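Local atomic coordinates of peptidyl tryptophan dihydroxylase (Pseudomonas putida, PDB entry 7CTQ), a protein that uses a bound FAD as a flavoprotein monooxygenase to dihydroxylate a peptidyl tryptophan, a step essential for biogenesis of the tryptophylquinone cofactor. Residues L27-T32 with L292-E297; T199-G204 with A338-W343; H306-E311 with Q382-W387; E373-V378 with A397-Q402; A409-S412 with Q418-M421. All coordinates share one frame; numbering follows the deposited sequence. Where two conformers were deposited one is given.

Contact 1 (L27-T32 with L292-E297); sequences LGYAVT and LLRRPE
Tyr-29 meets Leu-293 and Arg-294 where the turn after the first helix of the FAD-binding Rossmann-type domain faces the end of helix 285-294. Helix 15-27 closes in a Schellman motif at Gly-28, whose phi is positive. A side chain at Gly-28 would jam against the carbonyl O of Leu-27. Tyr-29 follows directly and leads into strand 31-35 of the central parallel part of the sheet.

The packed side is apolar. Tyr-29 CE1 lies 3.8 Å from Leu-293 CD1, and the two side chains meet at a slant. Tyr-29 also touches Leu-24 of helix 15-27, Ile-8 of strand 8-11 and Pro-6. Leu-293 shares Ile-8 and Pro-6 and adds Phe-137. The ring is thus wedged between helix 15-27, the sheet and the end of helix 285-294. Its hydroxyl bonds to Asn-290, one turn before Arg-294, which ties the ring to that helix by a polar link as well.

The looser side belongs to Arg-294, which is exposed. Its chain bends at chi2 (-44°), and the guanidinium comes to lie alongside the end of the tyrosine ring. Ring and guanidinium planes stand 41° apart, so the two groups do not stack flat. Arg-294 CZ is 3.9 Å from Tyr-29 CE1. The aliphatic part also touches the hydroxyl, with Arg-294 CG 3.4 Å from Tyr-29 OH. The same oxygen sits over one face of the guanidinium, toward its rim, 3.4 Å from Arg-294 NE but at too poor an angle for a hydrogen bond.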
# COMPACT_ATOMS: atom_id res chain seq x y z
N LEU A 27 15.70 11.29 10.20
CA LEU A 27 16.79 10.57 10.84
C LEU A 27 18.13 11.28 10.67
O LEU A 27 19.11 10.87 11.30
CB LEU A 27 16.89 9.15 10.28
CG LEU A 27 15.76 8.20 10.71
CD1 LEU A 27 16.00 6.78 10.18
CD2 LEU A 27 15.61 8.22 12.24
N GLY A 28 18.19 12.31 9.83
CA GLY A 28 19.39 13.09 9.63
C GLY A 28 20.11 12.83 8.32
O GLY A 28 21.27 13.24 8.19
N TYR A 29 19.48 12.17 7.36
CA TYR A 29 20.14 11.76 6.13
C TYR A 29 19.92 12.78 5.03
O TYR A 29 18.82 13.31 4.88
CB TYR A 29 19.63 10.40 5.67
CG TYR A 29 20.19 9.25 6.46
CD1 TYR A 29 21.48 8.80 6.25
CD2 TYR A 29 19.42 8.63 7.44
CE1 TYR A 29 21.99 7.75 6.98
CE2 TYR A 29 19.93 7.59 8.18
CZ TYR A 29 21.21 7.14 7.94
OH TYR A 29 21.70 6.10 8.68
N ALA A 30 20.97 13.04 4.26
CA ALA A 30 20.83 13.74 2.99
C ALA A 30 20.20 12.78 1.98
O ALA A 30 20.59 11.62 1.89
CB ALA A 30 22.19 14.23 2.49
N VAL A 31 19.21 13.27 1.23
CA VAL A 31 18.40 12.42 0.36
C VAL A 31 18.15 13.14 -0.96
O VAL A 31 17.81 14.32 -0.98
CB VAL A 31 17.05 12.06 1.02
CG1 VAL A 31 16.23 11.16 0.10
CG2 VAL A 31 17.26 11.41 2.38
N THR A 32 18.28 12.40 -2.06
CA THR A 32 17.92 12.87 -3.40
C THR A 32 16.86 11.95 -3.99
O THR A 32 16.99 10.72 -3.92
CB THR A 32 19.16 12.91 -4.31
OG1 THR A 32 20.10 13.86 -3.81
CG2 THR A 32 18.76 13.28 -5.74
N LEU A 292 20.77 -0.61 7.75
CA LEU A 292 21.62 -1.09 6.68
C LEU A 292 22.87 -0.23 6.55
O LEU A 292 23.93 -0.72 6.14
CB LEU A 292 20.83 -1.12 5.37
CG LEU A 292 19.78 -2.24 5.25
CD1 LEU A 292 18.99 -2.12 3.97
CD2 LEU A 292 20.42 -3.63 5.34
N LEU A 293 22.78 1.05 6.93
CA LEU A 293 23.87 2.02 6.78
C LEU A 293 24.72 2.17 8.04
O LEU A 293 25.94 2.25 7.93
CB LEU A 293 23.29 3.38 6.38
CG LEU A 293 22.61 3.37 5.01
CD1 LEU A 293 21.90 4.68 4.73
CD2 LEU A 293 23.61 3.06 3.91
N ARG A 294 24.10 2.21 9.22
CA ARG A 294 24.80 2.39 10.49
C ARG A 294 25.31 1.09 11.11
O ARG A 294 26.35 1.10 11.77
CB ARG A 294 23.90 3.09 11.51
CG ARG A 294 23.50 4.51 11.15
CD ARG A 294 24.67 5.32 10.62
NE ARG A 294 24.35 6.74 10.65
CZ ARG A 294 24.72 7.62 9.73
NH1 ARG A 294 25.45 7.24 8.69
NH2 ARG A 294 24.36 8.90 9.86
N ARG A 295 24.59 -0.02 10.95
CA ARG A 295 25.06 -1.31 11.44
C ARG A 295 24.89 -2.36 10.34
O ARG A 295 24.10 -3.30 10.45
CB ARG A 295 24.36 -1.69 12.75
CG ARG A 295 24.75 -0.74 13.94
CD ARG A 295 24.62 -1.37 15.36
NE ARG A 295 25.50 -2.52 15.53
CZ ARG A 295 25.48 -3.36 16.57
NH1 ARG A 295 24.61 -3.20 17.56
NH2 ARG A 295 26.33 -4.37 16.61
N PRO A 296 25.66 -2.23 9.24
CA PRO A 296 25.51 -3.17 8.12
C PRO A 296 25.75 -4.62 8.51
O PRO A 296 25.23 -5.52 7.84
CB PRO A 296 26.54 -2.68 7.10
CG PRO A 296 27.60 -2.02 7.95
CD PRO A 296 26.80 -1.32 9.05
N GLU A 297 26.50 -4.88 9.60
CA GLU A 297 26.64 -6.24 10.13
C GLU A 297 25.30 -6.87 10.49
O GLU A 297 25.21 -8.10 10.62
CB GLU A 297 27.58 -6.22 11.36
CG GLU A 297 27.06 -5.49 12.62
CD GLU A 297 27.41 -4.00 12.64
OE1 GLU A 297 27.62 -3.42 11.56
OE2 GLU A 297 27.49 -3.41 13.75

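Contact 2 (T199-G204 with A338-W343)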
# COMPACT_ATOMS: atom_id res chain seq x y z
N THR A 199 -12.88 -2.92 -13.49
CA THR A 199 -11.92 -3.91 -13.03
C THR A 199 -12.48 -5.28 -13.36
O THR A 199 -13.63 -5.59 -13.02
CB THR A 199 -11.67 -3.74 -11.53
OG1 THR A 199 -11.03 -2.47 -11.32
CG2 THR A 199 -10.77 -4.86 -10.99
N LEU A 200 -11.67 -6.08 -14.05
CA LEU A 200 -12.13 -7.34 -14.61
C LEU A 200 -10.99 -8.34 -14.54
O LEU A 200 -9.83 -7.97 -14.36
CB LEU A 200 -12.56 -7.18 -16.08
CG LEU A 200 -13.56 -6.09 -16.45
CD1 LEU A 200 -13.34 -5.68 -17.90
CD2 LEU A 200 -14.97 -6.60 -16.23
N ASP A 201 -11.35 -9.60 -14.73
CA ASP A 201 -10.34 -10.63 -14.95
C ASP A 201 -9.60 -10.35 -16.26
O ASP A 201 -10.20 -9.92 -17.25
CB ASP A 201 -10.99 -12.00 -14.99
CG ASP A 201 -10.14 -13.07 -14.34
OD1 ASP A 201 -9.14 -13.49 -14.96
OD2 ASP A 201 -10.47 -13.46 -13.20
N ALA A 202 -8.28 -10.57 -16.26
CA ALA A 202 -7.50 -10.30 -17.46
C ALA A 202 -7.86 -11.23 -18.62
O ALA A 202 -7.66 -10.85 -19.78
CB ALA A 202 -6.01 -10.41 -17.16
N ALA A 203 -8.42 -12.40 -18.34
CA ALA A 203 -8.57 -13.45 -19.35
C ALA A 203 -9.72 -13.16 -20.31
O ALA A 203 -10.82 -12.79 -19.90
CB ALA A 203 -8.80 -14.80 -18.68
N GLY A 204 -9.46 -13.36 -21.60
CA GLY A 204 -10.50 -13.20 -22.60
C GLY A 204 -10.84 -11.78 -23.00
O GLY A 204 -11.74 -11.59 -23.82
N ALA A 338 -16.51 -15.19 -7.43
CA ALA A 338 -16.13 -16.40 -6.69
C ALA A 338 -14.62 -16.49 -6.52
O ALA A 338 -14.12 -16.78 -5.43
CB ALA A 338 -16.67 -17.64 -7.40
N ARG A 339 -13.87 -16.24 -7.60
CA ARG A 339 -12.42 -16.27 -7.50
C ARG A 339 -11.91 -15.23 -6.51
O ARG A 339 -10.96 -15.49 -5.76
CB ARG A 339 -11.81 -16.06 -8.89
CG ARG A 339 -10.31 -15.83 -8.92
CD ARG A 339 -9.51 -17.12 -9.09
NE ARG A 339 -9.29 -17.49 -10.49
CZ ARG A 339 -8.16 -17.27 -11.15
NH1 ARG A 339 -8.05 -17.65 -12.42
NH2 ARG A 339 -7.14 -16.67 -10.57
N ARG A 340 -12.54 -14.05 -6.46
CA ARG A 340 -12.06 -12.98 -5.60
C ARG A 340 -12.60 -13.03 -4.18
O ARG A 340 -11.98 -12.46 -3.27
CB ARG A 340 -12.37 -11.63 -6.26
CG ARG A 340 -11.31 -11.32 -7.31
CD ARG A 340 -11.76 -10.42 -8.45
NE ARG A 340 -10.66 -10.36 -9.41
CZ ARG A 340 -10.51 -11.22 -10.41
NH1 ARG A 340 -11.41 -12.17 -10.61
NH2 ARG A 340 -9.45 -11.11 -11.22
N GLN A 341 -13.69 -13.74 -3.95
CA GLN A 341 -14.22 -13.88 -2.60
C GLN A 341 -13.50 -14.95 -1.79
O GLN A 341 -13.71 -15.03 -0.57
CB GLN A 341 -15.72 -14.17 -2.69
CG GLN A 341 -16.51 -12.95 -3.18
CD GLN A 341 -17.93 -13.30 -3.62
OE1 GLN A 341 -18.20 -14.44 -3.98
NE2 GLN A 341 -18.82 -12.30 -3.62
N GLY A 342 -12.65 -15.75 -2.42
CA GLY A 342 -11.91 -16.78 -1.71
C GLY A 342 -10.41 -16.57 -1.75
O GLY A 342 -9.64 -17.45 -1.32
N TRP A 343 -9.96 -15.41 -2.24
CA TRP A 343 -8.54 -15.14 -2.33
C TRP A 343 -8.14 -14.07 -1.32
O TRP A 343 -8.88 -13.09 -1.15
CB TRP A 343 -8.14 -14.68 -3.75
CG TRP A 343 -6.67 -14.64 -3.89
CD1 TRP A 343 -5.84 -15.70 -4.22
CD2 TRP A 343 -5.81 -13.54 -3.61
NE1 TRP A 343 -4.53 -15.28 -4.20
CE2 TRP A 343 -4.48 -13.97 -3.83
CE3 TRP A 343 -6.04 -12.21 -3.24
CZ2 TRP A 343 -3.39 -13.12 -3.66
CZ3 TRP A 343 -4.96 -11.37 -3.09
CH2 TRP A 343 -3.65 -11.83 -3.30
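Arg-340 of helix 335-341 reaches across to Asp-201 at the end of strand 193-201, and the two form a salt bridge. The arginine CB points toward the strand. CG stands anti to the carbonyl carbon (chi1 -81°), and the chain then runs extended through CD to NE. This length carries the charged end over to the strand, while part of the side chain packs on Tyr-325 of helix 299-327. CZ comes within 3.6 Å of Asp-201 OD2. At the tip both terminal nitrogens turn to that one oxygen. Arg-340 NH1 donates to Asp-201 OD2 at 3.0 Å with an N-H...O angle of 154°. Arg-340 NH2 adds a weak bond of 3.2 Å to the same OD2.

OD2 lies at the edge of the guanidinium, in its plane. The carboxylate is turned almost perpendicular, 84° away, so this is not the flat pairing of two oxygens with two nitrogens. NH2 also bonds to Thr-158 OG1 of the neighbouring strand, and NH1 to the carbonyl of Phe-336 in its own helix. These bonds hold the buried guanidinium in place. A leucine in place of Arg-340 would probably leave the Asp-201 carboxylate and Thr-158 without their charged partner. The arrangement is a buried salt bridge joining helix 335-341 to the end of strand 193-201 in the large mixed beta-sheet of this FAD-dependent monooxygenase.

Contact 3 (H306-E311 with Q382-W387); sequences HQQRIE and QPLGVW
Leu-384 sits in a type I beta turn, Gln-382 to Gly-385, and faces Gln-308 of the long helix 299-327. The turn is closed by Gly-385 N on Gln-382 O at 3.1 Å. The helix is regular here, with Ile-310 N on His-306 O. The backbones come nearest at Gln-308 and Leu-384, whose CA atoms are 7.5 Å apart.

Leu-384 spans the gap with its two methyls. Its CD1 lies against the helix backbone, 3.7 Å from Gln-308 O. Its CD2 touches the base of the glutamine side chain, 3.8 Å from Gln-308 CB. Gln-308 extends beyond CG, so its amide passes the leucine and OE1 bonds to Gln-304 NE2, one turn earlier. A water also lies 3.0 Å from Gln-308 OE1, and its link to Leu-384 O is weak at 3.4 Å. An alanine in place of Leu-384 would probably open a gap beside Gln-308 and remove the direct touch between turn and helix.

This is a surface contact in which a beta turn, in the loop after strand 370-378, docks through one leucine on the side of a long helix. It joins the C-terminal part of the chain to the FAD-binding body.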
# COMPACT_ATOMS: atom_id res chain seq x y z
N HIS A 306 12.08 -6.23 7.04
CA HIS A 306 11.30 -5.60 5.98
C HIS A 306 10.49 -6.61 5.18
O HIS A 306 9.31 -6.38 4.91
CB HIS A 306 12.22 -4.80 5.05
CG HIS A 306 11.48 -3.92 4.09
ND1 HIS A 306 10.65 -2.90 4.52
CD2 HIS A 306 11.43 -3.91 2.74
CE1 HIS A 306 10.12 -2.30 3.46
NE2 HIS A 306 10.59 -2.89 2.37
N GLN A 307 11.11 -7.72 4.77
CA GLN A 307 10.40 -8.74 4.00
C GLN A 307 9.15 -9.21 4.74
O GLN A 307 8.05 -9.23 4.18
CB GLN A 307 11.31 -9.93 3.73
CG GLN A 307 12.33 -9.75 2.65
CD GLN A 307 13.52 -10.65 2.87
OE1 GLN A 307 13.37 -11.83 3.19
NE2 GLN A 307 14.72 -10.09 2.75
N GLN A 308 9.32 -9.60 6.00
CA GLN A 308 8.21 -10.18 6.74
C GLN A 308 7.11 -9.16 7.03
O GLN A 308 5.92 -9.49 6.97
CB GLN A 308 8.74 -10.82 8.02
CG GLN A 308 9.71 -11.96 7.72
CD GLN A 308 10.16 -12.67 8.97
OE1 GLN A 308 10.33 -12.06 10.01
NE2 GLN A 308 10.31 -13.99 8.88
N ARG A 309 7.48 -7.91 7.32
CA ARG A 309 6.46 -6.87 7.45
C ARG A 309 5.69 -6.69 6.15
O ARG A 309 4.45 -6.66 6.15
CB ARG A 309 7.11 -5.54 7.88
CG ARG A 309 6.14 -4.34 7.81
CD ARG A 309 6.72 -3.04 8.40
NE ARG A 309 5.85 -1.88 8.13
CZ ARG A 309 4.75 -1.60 8.83
NH1 ARG A 309 4.38 -2.38 9.83
NH2 ARG A 309 4.02 -0.54 8.52
N ILE A 310 6.40 -6.56 5.02
CA ILE A 310 5.74 -6.36 3.73
C ILE A 310 4.79 -7.51 3.43
O ILE A 310 3.67 -7.30 2.95
CB ILE A 310 6.79 -6.19 2.61
CG1 ILE A 310 7.58 -4.88 2.78
CG2 ILE A 310 6.13 -6.23 1.26
CD1 ILE A 310 6.72 -3.66 2.96
N GLU A 311 5.22 -8.75 3.68
CA GLU A 311 4.35 -9.88 3.38
C GLU A 311 3.11 -9.87 4.26
O GLU A 311 1.98 -10.07 3.78
CB GLU A 311 5.13 -11.19 3.52
CG GLU A 311 4.25 -12.43 3.38
CD GLU A 311 5.03 -13.68 3.01
OE1 GLU A 311 4.39 -14.74 2.87
OE2 GLU A 311 6.27 -13.62 2.86
N GLN A 382 0.01 -12.95 16.14
CA GLN A 382 1.23 -12.20 15.83
C GLN A 382 2.31 -13.16 15.34
O GLN A 382 3.19 -13.56 16.11
CB GLN A 382 1.70 -11.42 17.06
CG GLN A 382 0.57 -10.84 17.91
CD GLN A 382 0.27 -9.40 17.56
OE1 GLN A 382 1.01 -8.76 16.83
NE2 GLN A 382 -0.85 -8.88 18.08
N PRO A 383 2.25 -13.56 14.07
CA PRO A 383 3.30 -14.46 13.54
C PRO A 383 4.71 -13.86 13.63
O PRO A 383 5.68 -14.61 13.57
CB PRO A 383 2.89 -14.65 12.06
CG PRO A 383 1.58 -13.97 11.89
CD PRO A 383 1.39 -13.02 13.01
N LEU A 384 4.83 -12.54 13.74
CA LEU A 384 6.14 -11.89 13.77
C LEU A 384 6.61 -11.63 15.19
O LEU A 384 7.74 -11.17 15.39
CB LEU A 384 6.08 -10.58 12.95
CG LEU A 384 5.74 -10.77 11.46
CD1 LEU A 384 6.08 -9.53 10.62
CD2 LEU A 384 6.41 -11.99 10.85
N GLY A 385 5.78 -11.92 16.18
CA GLY A 385 6.18 -11.89 17.57
C GLY A 385 5.84 -10.59 18.25
O GLY A 385 5.76 -9.53 17.63
N VAL A 386 5.61 -10.68 19.56
CA VAL A 386 5.40 -9.54 20.43
C VAL A 386 6.61 -9.46 21.35
O VAL A 386 6.92 -10.42 22.07
CB VAL A 386 4.11 -9.67 21.24
CG1 VAL A 386 3.87 -8.39 22.05
CG2 VAL A 386 2.94 -10.00 20.32
N TRP A 387 7.29 -8.31 21.35
CA TRP A 387 8.48 -8.17 22.20
C TRP A 387 8.13 -7.73 23.63
O TRP A 387 8.53 -8.38 24.60
CB TRP A 387 9.46 -7.18 21.56
CG TRP A 387 10.77 -6.99 22.28
CD1 TRP A 387 11.32 -7.79 23.26
CD2 TRP A 387 11.70 -5.93 22.07
NE1 TRP A 387 12.54 -7.27 23.66
CE2 TRP A 387 12.79 -6.13 22.94
CE3 TRP A 387 11.71 -4.81 21.22
CZ2 TRP A 387 13.88 -5.26 22.99
CZ3 TRP A 387 12.79 -3.95 21.27
CH2 TRP A 387 13.85 -4.18 22.15
O HOH W 1 9.80 -12.36 12.91

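Contact 4 (E373-V378 with A397-Q402)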
# COMPACT_ATOMS: atom_id res chain seq x y z
N GLU A 373 17.67 -7.80 17.50
CA GLU A 373 17.11 -9.13 17.64
C GLU A 373 16.83 -9.33 19.12
O GLU A 373 17.61 -8.88 19.97
CB GLU A 373 18.09 -10.18 17.11
CG GLU A 373 17.49 -11.51 16.80
CD GLU A 373 18.56 -12.56 16.53
OE1 GLU A 373 19.65 -12.47 17.14
OE2 GLU A 373 18.32 -13.47 15.71
N ALA A 374 15.70 -9.96 19.44
CA ALA A 374 15.37 -10.21 20.84
C ALA A 374 14.46 -11.41 20.90
O ALA A 374 13.82 -11.78 19.91
CB ALA A 374 14.71 -8.99 21.51
N GLU A 375 14.44 -12.05 22.07
CA GLU A 375 13.44 -13.08 22.34
C GLU A 375 12.07 -12.41 22.38
O GLU A 375 11.85 -11.48 23.16
CB GLU A 375 13.74 -13.79 23.65
CG GLU A 375 14.93 -14.76 23.56
CD GLU A 375 14.83 -15.91 24.55
OE1 GLU A 375 15.63 -16.86 24.43
OE2 GLU A 375 13.97 -15.86 25.46
N VAL A 376 11.17 -12.86 21.51
CA VAL A 376 9.81 -12.35 21.47
C VAL A 376 8.89 -13.54 21.61
O VAL A 376 9.33 -14.69 21.57
CB VAL A 376 9.51 -11.56 20.17
CG1 VAL A 376 10.51 -10.42 20.00
CG2 VAL A 376 9.57 -12.50 18.98
N VAL A 377 7.60 -13.27 21.77
CA VAL A 377 6.61 -14.33 21.91
C VAL A 377 5.80 -14.39 20.62
O VAL A 377 5.15 -13.42 20.24
CB VAL A 377 5.70 -14.09 23.12
CG1 VAL A 377 4.66 -15.22 23.20
CG2 VAL A 377 6.56 -14.02 24.40
N VAL A 378 5.89 -15.53 19.91
CA VAL A 378 5.21 -15.74 18.64
C VAL A 378 3.87 -16.41 18.92
O VAL A 378 3.82 -17.42 19.63
CB VAL A 378 6.06 -16.59 17.68
CG1 VAL A 378 5.28 -16.98 16.41
CG2 VAL A 378 7.36 -15.84 17.32
N ALA A 397 8.41 -14.03 31.00
CA ALA A 397 7.18 -14.52 31.60
C ALA A 397 6.69 -15.79 30.91
O ALA A 397 6.33 -16.76 31.57
CB ALA A 397 6.11 -13.42 31.55
N VAL A 398 6.66 -15.79 29.57
CA VAL A 398 6.11 -16.94 28.86
C VAL A 398 7.01 -18.16 29.01
O VAL A 398 6.54 -19.30 29.12
CB VAL A 398 5.86 -16.59 27.37
CG1 VAL A 398 5.49 -17.84 26.59
CG2 VAL A 398 4.78 -15.53 27.25
N ARG A 399 8.33 -17.95 29.00
CA ARG A 399 9.25 -19.04 29.34
C ARG A 399 8.89 -19.63 30.70
O ARG A 399 8.73 -20.85 30.84
CB ARG A 399 10.70 -18.53 29.33
CG ARG A 399 11.40 -18.62 27.99
CD ARG A 399 12.84 -18.13 28.12
NE ARG A 399 13.65 -18.39 26.94
CZ ARG A 399 14.19 -19.57 26.64
NH1 ARG A 399 13.99 -20.63 27.43
NH2 ARG A 399 14.93 -19.70 25.54
N GLU A 400 8.74 -18.77 31.72
CA GLU A 400 8.41 -19.29 33.05
C GLU A 400 7.05 -19.97 33.06
O GLU A 400 6.90 -21.06 33.62
CB GLU A 400 8.46 -18.17 34.09
CG GLU A 400 9.87 -17.67 34.40
CD GLU A 400 9.92 -16.76 35.62
OE1 GLU A 400 8.87 -16.20 36.01
OE2 GLU A 400 11.02 -16.62 36.21
N LEU A 401 6.05 -19.37 32.40
CA LEU A 401 4.72 -20.00 32.33
C LEU A 401 4.80 -21.36 31.66
O LEU A 401 4.18 -22.32 32.12
CB LEU A 401 3.73 -19.10 31.58
CG LEU A 401 3.26 -17.81 32.25
CD1 LEU A 401 2.55 -16.90 31.25
CD2 LEU A 401 2.35 -18.12 33.44
N GLN A 402 5.54 -21.46 30.55
CA GLN A 402 5.67 -22.73 29.88
C GLN A 402 6.47 -23.73 30.71
O GLN A 402 6.32 -24.93 30.50
CB GLN A 402 6.29 -22.53 28.50
CG GLN A 402 5.40 -21.69 27.55
CD GLN A 402 5.96 -21.56 26.15
OE1 GLN A 402 7.18 -21.40 25.96
NE2 GLN A 402 5.08 -21.59 25.15
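Glu-375 and Arg-399 cross at about a right angle, yet their charged groups lie nearly flat with each other. The carboxylate and guanidinium planes are only 17° apart. Arg-399 grips the glutamate side-on, with NE and one terminal nitrogen each taking its own oxygen. Arg-399 NE donates to Glu-375 OE2 at 2.9 Å, close to straight at 165°, and meets the syn lone pair of that oxygen. Arg-399 NH2 donates to Glu-375 OE1 at 3.1 Å, also from the syn side but somewhat out of the carboxylate plane. Both side chains are extended, and the arginine CB does not point at the strand. The extended chain carries the guanidinium to the glutamate, where it presents its NE edge to the carboxylate.

Beside the salt bridge, Val-377 and Val-398 reach toward each other tip to tip. Val-377 CG2 is 3.7 Å from Val-398 CG2. Each of these methyls is anti to its own carbonyl carbon. Val-377 CG1 is a little farther from Val-398 CG2, at 4.1 Å. Val-377 is buried, and it is also covered by Trp-425 of helix 416-428, Leu-394 and Val-358.

Strand 370-378 is one arm of a two-stranded antiparallel hairpin with strand 359-367. Glu-375 and Val-377 project from the same face of it, toward helix 395-402. The chemistry is therefore divided. The valines supply a greasy core to the strand-helix interface, and the two-bond salt bridge lies beside it at the exposed Arg-399. A pair with both oxygens engaged is likely to hold the guanidinium's rotation better than a single bond would.

Contact 5 (A409-S412 with Q418-M421)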
# COMPACT_ATOMS: atom_id res chain seq x y z
N ALA A 409 2.95 -15.82 40.57
CA ALA A 409 4.38 -15.67 40.86
C ALA A 409 5.12 -15.02 39.69
O ALA A 409 6.02 -14.20 39.90
CB ALA A 409 4.99 -17.03 41.19
N VAL A 410 4.77 -15.39 38.45
CA VAL A 410 5.49 -14.90 37.27
C VAL A 410 5.43 -13.38 37.19
O VAL A 410 6.43 -12.72 36.84
CB VAL A 410 4.93 -15.56 36.00
CG1 VAL A 410 5.50 -14.91 34.75
CG2 VAL A 410 5.23 -17.05 36.00
N VAL A 411 4.29 -12.79 37.54
CA VAL A 411 4.07 -11.36 37.39
C VAL A 411 4.24 -10.60 38.70
O VAL A 411 4.03 -9.39 38.74
CB VAL A 411 2.69 -11.09 36.77
CG1 VAL A 411 2.50 -11.97 35.55
CG2 VAL A 411 1.60 -11.37 37.78
N SER A 412 4.64 -11.29 39.78
CA SER A 412 4.66 -10.66 41.10
C SER A 412 5.66 -9.52 41.21
O SER A 412 5.56 -8.72 42.14
CB SER A 412 4.98 -11.71 42.15
OG SER A 412 6.32 -12.12 42.02
N GLN A 418 0.92 -3.00 35.66
CA GLN A 418 1.61 -3.83 34.68
C GLN A 418 1.19 -5.29 34.80
O GLN A 418 1.06 -5.99 33.79
CB GLN A 418 3.13 -3.69 34.85
CG GLN A 418 3.67 -2.32 34.44
CD GLN A 418 5.17 -2.20 34.64
OE1 GLN A 418 5.73 -2.76 35.58
NE2 GLN A 418 5.83 -1.46 33.75
N GLN A 419 0.96 -5.77 36.03
CA GLN A 419 0.43 -7.12 36.24
C GLN A 419 -0.91 -7.31 35.54
O GLN A 419 -1.16 -8.37 34.96
CB GLN A 419 0.26 -7.41 37.72
CG GLN A 419 1.51 -7.37 38.55
CD GLN A 419 1.31 -8.04 39.88
OE1 GLN A 419 0.30 -8.71 40.10
NE2 GLN A 419 2.25 -7.84 40.79
N ARG A 420 -1.81 -6.32 35.64
CA ARG A 420 -3.11 -6.45 35.00
C ARG A 420 -2.98 -6.34 33.48
O ARG A 420 -3.72 -7.01 32.75
CB ARG A 420 -4.08 -5.38 35.53
CG ARG A 420 -4.56 -5.63 36.97
CD ARG A 420 -5.65 -4.64 37.39
NE ARG A 420 -5.22 -3.25 37.22
CZ ARG A 420 -4.63 -2.52 38.17
NH1 ARG A 420 -4.39 -3.05 39.37
NH2 ARG A 420 -4.27 -1.26 37.92
N MET A 421 -2.04 -5.53 33.01
CA MET A 421 -1.77 -5.44 31.58
C MET A 421 -1.29 -6.77 31.02
O MET A 421 -1.76 -7.22 29.97
CB MET A 421 -0.74 -4.34 31.33
CG MET A 421 -0.36 -4.11 29.88
SD MET A 421 1.11 -3.05 29.76
CE MET A 421 2.27 -3.93 30.82
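Gln-419 lays its side chain against Val-411, and the overlap involves the valine's CG2 methyl and its carbonyl oxygen. Gln-419 OE1 lies 3.8 Å from Val-411 CG2. Gln-419 CG and CD each come to 3.2 Å from Val-411 O. The glutamine is extended beyond CG and lies obliquely across the valine.

The amide nitrogen is near the same carbonyl, 3.1 Å between Gln-419 NE2 and Val-411 O, but the angle is too poor for a hydrogen bond. Its real partner is the carbonyl of Leu-414, in the loop that joins the two helices. The glutamine therefore ties its helix back to that loop while its flank rests on the valine. Val-411 is buried. Its chi1 of -49° sets CG2 between the backbone N and the carbonyl carbon, where it faces the glutamine amide.

Next to it, Ser-412 bonds back into the end of helix 407-410. Its OG and its N both donate to Ala-409 O, and they come from the same face of that carbonyl. The OG bond is 3.0 Å long. This fixes the chain just after helix 407-410, close to where it must turn.

The whole is a helix-loop-helix connection between helix 407-410 and helix 416-428. A glutamine of the second helix closes back over the loop in the small, largely helical C-terminal part of the chain.

Contacts 3, 4 and 5 form a chain toward the C terminus. Contacts 3 and 4 touch: Val-386 N lies 2.9 Å from Val-377 O, a probable hydrogen bond. Contacts 4 and 5 touch where Ala-397 CB packs on Val-410 CG1 at 3.6 Å. Their centres are about 15 Å apart. Contacts 1 and 2 lie on opposite sides of the chain's centre, with centres about 42 Å apart. Contact 3 lies between the body and the C-terminal part, and its centre is about 22 Å from that of contact 1. The side chain of Leu-200 (contact 2) lies about 11 Å from the FAD and that of Arg-309 (contact 3) about 13 Å.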